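Local coordinates for capsule biosynthesis protein CapD proenzyme (Bacillus anthracis, PDB 3G9K) that cleaves the poly-gamma-D-glutamate capsule and, as a transpeptidase, joins its fragments by an amide bond to meso-diaminopimelic acid of the peptidoglycan, at residues His98-Tyr110 against Ala206-Val220. Residues are numbered along the deposited sequence; the frame is centred on the assembly and turned at random.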
loop_
_atom_site.group_PDB
_atom_site.type_symbol
_atom_site.label_atom_id
_atom_site.label_comp_id
_atom_site.label_asym_id
_atom_site.label_seq_id
_atom_site.Cartn_x
_atom_site.Cartn_y
_atom_site.Cartn_z
ATOM N N HIS A 98 11.359 -12.171 -13.404
ATOM C CA HIS A 98 9.981 -12.558 -13.249
ATOM C C HIS A 98 9.120 -11.278 -13.280
ATOM O O HIS A 98 9.194 -10.468 -12.358
ATOM C CB HIS A 98 9.790 -13.302 -11.936
ATOM C CG HIS A 98 10.383 -14.681 -11.930
ATOM N ND1 HIS A 98 9.638 -15.814 -12.189
ATOM C CD2 HIS A 98 11.649 -15.106 -11.702
ATOM C CE1 HIS A 98 10.422 -16.878 -12.121
ATOM N NE2 HIS A 98 11.648 -16.476 -11.829
ATOM N N ILE A 99 8.326 -11.101 -14.343
ATOM C CA ILE A 99 7.412 -9.937 -14.472
ATOM C C ILE A 99 6.004 -10.466 -14.658
ATOM O O ILE A 99 5.797 -11.395 -15.449
ATOM C CB ILE A 99 7.819 -9.036 -15.644
ATOM C CG1 ILE A 99 9.226 -8.501 -15.430
ATOM C CG2 ILE A 99 6.798 -7.891 -15.861
ATOM C CD1 ILE A 99 9.833 -7.750 -16.595
ATOM N N GLY A 100 5.046 -9.920 -13.907
ATOM C CA GLY A 100 3.648 -10.388 -13.925
ATOM C C GLY A 100 2.878 -9.526 -14.896
ATOM O O GLY A 100 3.356 -8.448 -15.258
ATOM N N VAL A 101 1.731 -9.992 -15.384
ATOM C CA VAL A 101 0.937 -9.149 -16.295
ATOM C C VAL A 101 0.380 -7.992 -15.448
ATOM O O VAL A 101 -0.316 -8.239 -14.471
ATOM C CB VAL A 101 -0.206 -9.929 -16.962
ATOM C CG1 VAL A 101 -1.027 -8.978 -17.831
ATOM C CG2 VAL A 101 0.356 -11.088 -17.785
ATOM N N PRO A 102 0.708 -6.742 -15.765
ATOM C CA PRO A 102 0.228 -5.613 -14.903
ATOM C C PRO A 102 -1.271 -5.463 -14.817
ATOM O O PRO A 102 -1.959 -5.573 -15.862
ATOM C CB PRO A 102 0.881 -4.391 -15.563
ATOM C CG PRO A 102 1.940 -4.924 -16.337
ATOM C CD PRO A 102 1.562 -6.238 -16.832
ATOM N N GLY A 103 -1.768 -5.246 -13.584
ATOM C CA GLY A 103 -3.163 -5.134 -13.303
ATOM C C GLY A 103 -3.721 -3.750 -13.059
ATOM O O GLY A 103 -4.953 -3.579 -13.136
ATOM N N PHE A 104 -2.837 -2.779 -12.780
ATOM C CA PHE A 104 -3.215 -1.420 -12.412
ATOM C C PHE A 104 -4.284 -0.781 -13.355
ATOM O O PHE A 104 -5.363 -0.329 -12.891
ATOM C CB PHE A 104 -1.942 -0.542 -12.413
ATOM C CG PHE A 104 -2.166 0.854 -11.914
ATOM C CD1 PHE A 104 -2.614 1.858 -12.783
ATOM C CD2 PHE A 104 -1.903 1.193 -10.599
ATOM C CE1 PHE A 104 -2.831 3.161 -12.348
ATOM C CE2 PHE A 104 -2.120 2.503 -10.145
ATOM C CZ PHE A 104 -2.570 3.489 -11.050
ATOM N N VAL A 105 -3.958 -0.696 -14.651
ATOM C CA VAL A 105 -4.831 -0.042 -15.645
ATOM C C VAL A 105 -6.239 -0.698 -15.719
ATOM O O VAL A 105 -7.267 0.014 -15.680
ATOM C CB VAL A 105 -4.127 0.066 -16.997
ATOM C CG1 VAL A 105 -5.096 0.551 -18.107
ATOM C CG2 VAL A 105 -2.923 1.009 -16.862
ATOM N N ALA A 106 -6.271 -2.030 -15.785
ATOM C CA ALA A 106 -7.515 -2.834 -15.716
ATOM C C ALA A 106 -8.293 -2.648 -14.399
ATOM O O ALA A 106 -9.541 -2.536 -14.412
ATOM C CB ALA A 106 -7.229 -4.302 -15.937
ATOM N N GLY A 107 -7.578 -2.575 -13.275
ATOM C CA GLY A 107 -8.178 -2.295 -11.978
ATOM C C GLY A 107 -8.912 -0.985 -11.923
ATOM O O GLY A 107 -10.068 -0.936 -11.527
HETATM N N MSE A 108 -8.198 0.073 -12.315
HETATM C CA MSE A 108 -8.761 1.420 -12.300
HETATM C C MSE A 108 -9.973 1.523 -13.227
HETATM O O MSE A 108 -10.992 2.134 -12.855
HETATM C CB MSE A 108 -7.700 2.460 -12.690
HETATM C CG MSE A 108 -6.519 2.581 -11.706
HETATM SE SE MSE A 108 -7.064 2.932 -9.869
HETATM C CE MSE A 108 -6.346 1.409 -8.958
ATOM N N GLU A 109 -9.899 0.901 -14.423
ATOM C CA GLU A 109 -11.046 0.947 -15.321
ATOM C C GLU A 109 -12.249 0.193 -14.764
ATOM O O GLU A 109 -13.377 0.682 -14.876
ATOM C CB GLU A 109 -10.726 0.410 -16.707
ATOM C CG GLU A 109 -11.940 0.478 -17.662
ATOM C CD GLU A 109 -11.517 0.293 -19.085
ATOM O OE1 GLU A 109 -10.900 1.220 -19.643
ATOM O OE2 GLU A 109 -11.769 -0.789 -19.616
ATOM N N TYR A 110 -12.021 -0.992 -14.208
ATOM C CA TYR A 110 -13.063 -1.785 -13.549
ATOM C C TYR A 110 -13.717 -1.055 -12.368
ATOM O O TYR A 110 -14.936 -1.046 -12.200
ATOM C CB TYR A 110 -12.508 -3.117 -13.045
ATOM C CG TYR A 110 -13.585 -4.008 -12.457
ATOM C CD1 TYR A 110 -14.092 -3.773 -11.176
ATOM C CD2 TYR A 110 -14.138 -5.061 -13.207
ATOM C CE1 TYR A 110 -15.105 -4.547 -10.664
ATOM C CE2 TYR A 110 -15.157 -5.854 -12.686
ATOM C CZ TYR A 110 -15.626 -5.584 -11.431
ATOM O OH TYR A 110 -16.640 -6.356 -10.912
ATOM N N ALA A 206 9.144 -7.536 -21.490
ATOM C CA ALA A 206 8.871 -8.497 -20.418
ATOM C C ALA A 206 8.907 -9.961 -20.861
ATOM O O ALA A 206 8.941 -10.843 -20.018
ATOM C CB ALA A 206 7.551 -8.196 -19.782
ATOM N N LYS A 207 8.898 -10.217 -22.167
ATOM C CA LYS A 207 8.813 -11.592 -22.694
ATOM C C LYS A 207 7.509 -12.242 -22.253
ATOM O O LYS A 207 7.484 -13.336 -21.645
ATOM C CB LYS A 207 10.043 -12.422 -22.276
ATOM C CG LYS A 207 11.360 -11.702 -22.524
ATOM C CD LYS A 207 11.562 -11.460 -24.004
ATOM C CE LYS A 207 13.018 -11.185 -24.349
ATOM N NZ LYS A 207 13.395 -9.774 -24.071
ATOM N N ILE A 208 6.423 -11.539 -22.550
ATOM C CA ILE A 208 5.097 -11.959 -22.208
ATOM C C ILE A 208 4.297 -11.900 -23.493
ATOM O O ILE A 208 4.448 -10.948 -24.262
ATOM C CB ILE A 208 4.440 -11.070 -21.128
ATOM C CG1 ILE A 208 5.168 -11.235 -19.786
ATOM C CG2 ILE A 208 2.980 -11.497 -20.932
ATOM C CD1 ILE A 208 4.598 -10.312 -18.628
ATOM N N SER A 209 3.495 -12.933 -23.747
ATOM C CA SER A 209 2.721 -12.997 -24.992
ATOM C C SER A 209 1.624 -11.944 -25.017
ATOM O O SER A 209 1.083 -11.567 -23.984
ATOM C CB SER A 209 2.092 -14.359 -25.221
ATOM O OG SER A 209 1.077 -14.628 -24.290
ATOM N N LEU A 210 1.299 -11.488 -26.216
ATOM C CA LEU A 210 0.156 -10.575 -26.399
ATOM C C LEU A 210 -1.118 -11.215 -25.848
ATOM O O LEU A 210 -1.938 -10.527 -25.251
ATOM C CB LEU A 210 0.009 -10.183 -27.879
ATOM C CG LEU A 210 1.122 -9.324 -28.489
ATOM C CD1 LEU A 210 0.848 -9.148 -29.972
ATOM C CD2 LEU A 210 1.211 -7.982 -27.765
ATOM N N GLU A 211 -1.238 -12.538 -25.957
ATOM C CA GLU A 211 -2.357 -13.273 -25.413
ATOM C C GLU A 211 -2.473 -13.139 -23.866
ATOM O O GLU A 211 -3.564 -12.963 -23.337
ATOM C CB GLU A 211 -2.254 -14.781 -25.782
ATOM C CG GLU A 211 -2.523 -15.139 -27.283
ATOM C CD GLU A 211 -1.444 -14.704 -28.267
ATOM O OE1 GLU A 211 -0.305 -14.430 -27.847
ATOM O OE2 GLU A 211 -1.726 -14.686 -29.511
ATOM N N ASP A 212 -1.359 -13.291 -23.144
ATOM C CA ASP A 212 -1.390 -13.177 -21.681
ATOM C C ASP A 212 -1.736 -11.742 -21.286
ATOM O O ASP A 212 -2.445 -11.492 -20.341
ATOM C CB ASP A 212 -0.034 -13.505 -21.057
ATOM C CG ASP A 212 0.179 -14.978 -20.819
ATOM O OD1 ASP A 212 -0.824 -15.723 -20.732
ATOM O OD2 ASP A 212 1.361 -15.365 -20.706
ATOM N N ILE A 213 -1.186 -10.777 -22.000
ATOM C CA ILE A 213 -1.440 -9.365 -21.703
ATOM C C ILE A 213 -2.923 -9.029 -21.889
ATOM O O ILE A 213 -3.541 -8.416 -21.010
ATOM C CB ILE A 213 -0.525 -8.456 -22.539
ATOM C CG1 ILE A 213 0.940 -8.683 -22.115
ATOM C CG2 ILE A 213 -0.925 -6.973 -22.374
ATOM C CD1 ILE A 213 1.976 -8.151 -23.082
ATOM N N LYS A 214 -3.498 -9.472 -22.967
ATOM C CA LYS A 214 -4.905 -9.164 -23.272
ATOM C C LYS A 214 -5.852 -9.894 -22.364
ATOM O O LYS A 214 -6.974 -9.414 -22.097
ATOM C CB LYS A 214 -5.217 -9.563 -24.742
ATOM C CG LYS A 214 -6.557 -9.014 -25.262
ATOM C CD LYS A 214 -6.821 -9.325 -26.730
ATOM C CE LYS A 214 -8.308 -9.002 -27.038
ATOM N NZ LYS A 214 -8.768 -9.542 -28.359
ATOM N N GLY A 215 -5.410 -11.052 -21.859
ATOM C CA GLY A 215 -6.250 -11.897 -21.074
ATOM C C GLY A 215 -6.345 -11.527 -19.610
ATOM O O GLY A 215 -6.986 -12.240 -18.841
ATOM N N TYR A 216 -5.701 -10.440 -19.225
ATOM C CA TYR A 216 -5.707 -10.024 -17.839
ATOM C C TYR A 216 -7.138 -9.763 -17.373
ATOM O O TYR A 216 -7.896 -9.100 -18.063
ATOM C CB TYR A 216 -4.875 -8.755 -17.615
ATOM C CG TYR A 216 -4.888 -8.422 -16.117
ATOM C CD1 TYR A 216 -5.852 -7.588 -15.567
ATOM C CD2 TYR A 216 -3.968 -9.034 -15.245
ATOM C CE1 TYR A 216 -5.888 -7.320 -14.196
ATOM C CE2 TYR A 216 -4.003 -8.770 -13.861
ATOM C CZ TYR A 216 -4.965 -7.933 -13.350
ATOM O OH TYR A 216 -5.029 -7.692 -11.998
ATOM N N LYS A 217 -7.481 -10.265 -16.188
ATOM C CA LYS A 217 -8.788 -10.004 -15.557
ATOM C C LYS A 217 -8.651 -9.617 -14.084
ATOM O O LYS A 217 -7.912 -10.265 -13.323
ATOM C CB LYS A 217 -9.679 -11.239 -15.640
ATOM C CG LYS A 217 -10.076 -11.619 -17.080
ATOM C CD LYS A 217 -10.842 -10.492 -17.797
ATOM C CE LYS A 217 -11.011 -10.768 -19.293
ATOM N NZ LYS A 217 -11.087 -9.497 -20.088
ATOM N N VAL A 218 -9.358 -8.559 -13.706
ATOM C CA VAL A 218 -9.520 -8.173 -12.294
ATOM C C VAL A 218 -10.357 -9.203 -11.542
ATOM O O VAL A 218 -11.173 -9.880 -12.152
ATOM C CB VAL A 218 -10.206 -6.802 -12.175
ATOM C CG1 VAL A 218 -10.453 -6.472 -10.758
ATOM C CG2 VAL A 218 -9.339 -5.741 -12.803
ATOM N N GLU A 219 -10.129 -9.333 -10.244
ATOM C CA GLU A 219 -11.026 -10.122 -9.380
ATOM C C GLU A 219 -11.691 -9.223 -8.339
ATOM O O GLU A 219 -11.018 -8.373 -7.720
ATOM C CB GLU A 219 -10.256 -11.254 -8.727
ATOM C CG GLU A 219 -9.615 -12.215 -9.751
ATOM C CD GLU A 219 -10.652 -13.052 -10.546
ATOM O OE1 GLU A 219 -11.783 -13.212 -10.054
ATOM O OE2 GLU A 219 -10.350 -13.519 -11.677
ATOM N N VAL A 220 -13.010 -9.381 -8.196
ATOM C CA VAL A 220 -13.801 -8.713 -7.161
ATOM C C VAL A 220 -13.973 -9.740 -6.057
ATOM O O VAL A 220 -14.276 -10.895 -6.333
ATOM C CB VAL A 220 -15.140 -8.202 -7.706
ATOM C CG1 VAL A 220 -15.983 -7.552 -6.619
ATOM C CG2 VAL A 220 -14.872 -7.235 -8.842
#
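The aromatic ring of Tyr216 lies with one face against bare backbone: CA of Gly103 sits 3.3 Å from Tyr216 CZ, and the carbonyl oxygen of Pro102 stands above the same face, offset toward the rim. With no side chain on Gly103, the ring can come this near to the chain just ahead of helix 104-115. With chi1 at -178°, the Tyr216 ring extends away from its own backbone N toward Gly103 and the first helical turn, where Ala106 CB meets CD1 at 3.6 Å. The phenolic OH is hydrogen-bonded to Arg85 O.

Val101 packs against both Tyr216 and helix 210-214. Its two methyls, CG1 and CG2, each meet Asp212 O at 3.8 Å; beyond it CG1 packs on Tyr216 CB, and CG2 on Ile208 CG2 and Asp212 CB. Ser209 is the N-cap of helix 210-214, its OG accepting from Asp212 N (3.0 Å, 157°), and the Asp212 carboxylate turns to Tyr90 N through OD2. Farther along, Ile99 CD1 packs on Ala206 CB at 3.9 Å. Toward the other end, Val218 CG2 lies against the first turn of helix 104-115, 3.6 Å from Ala106 O and 4.0 Å from Ala106 CB; Val218 also touches Ile82 of the adjacent strand 79-83.

The contact thus joins the start of helix 104-115 and its preceding loop to the connection between helix 196-206 and strand 219-228, within the N-terminal of the two polypeptides made from the precursor, a gamma-glutamyltransferase of the Ntn-hydrolase clan. Arg55 of the other chain packs on Tyr216 and bonds Lys217 O. No hydrogen bond crosses between the segments, and the polar ends of Tyr216 and Asp212 bond elsewhere; cohesion across this largely buried seam therefore probably rests largely on van der Waals fit and exclusion of water.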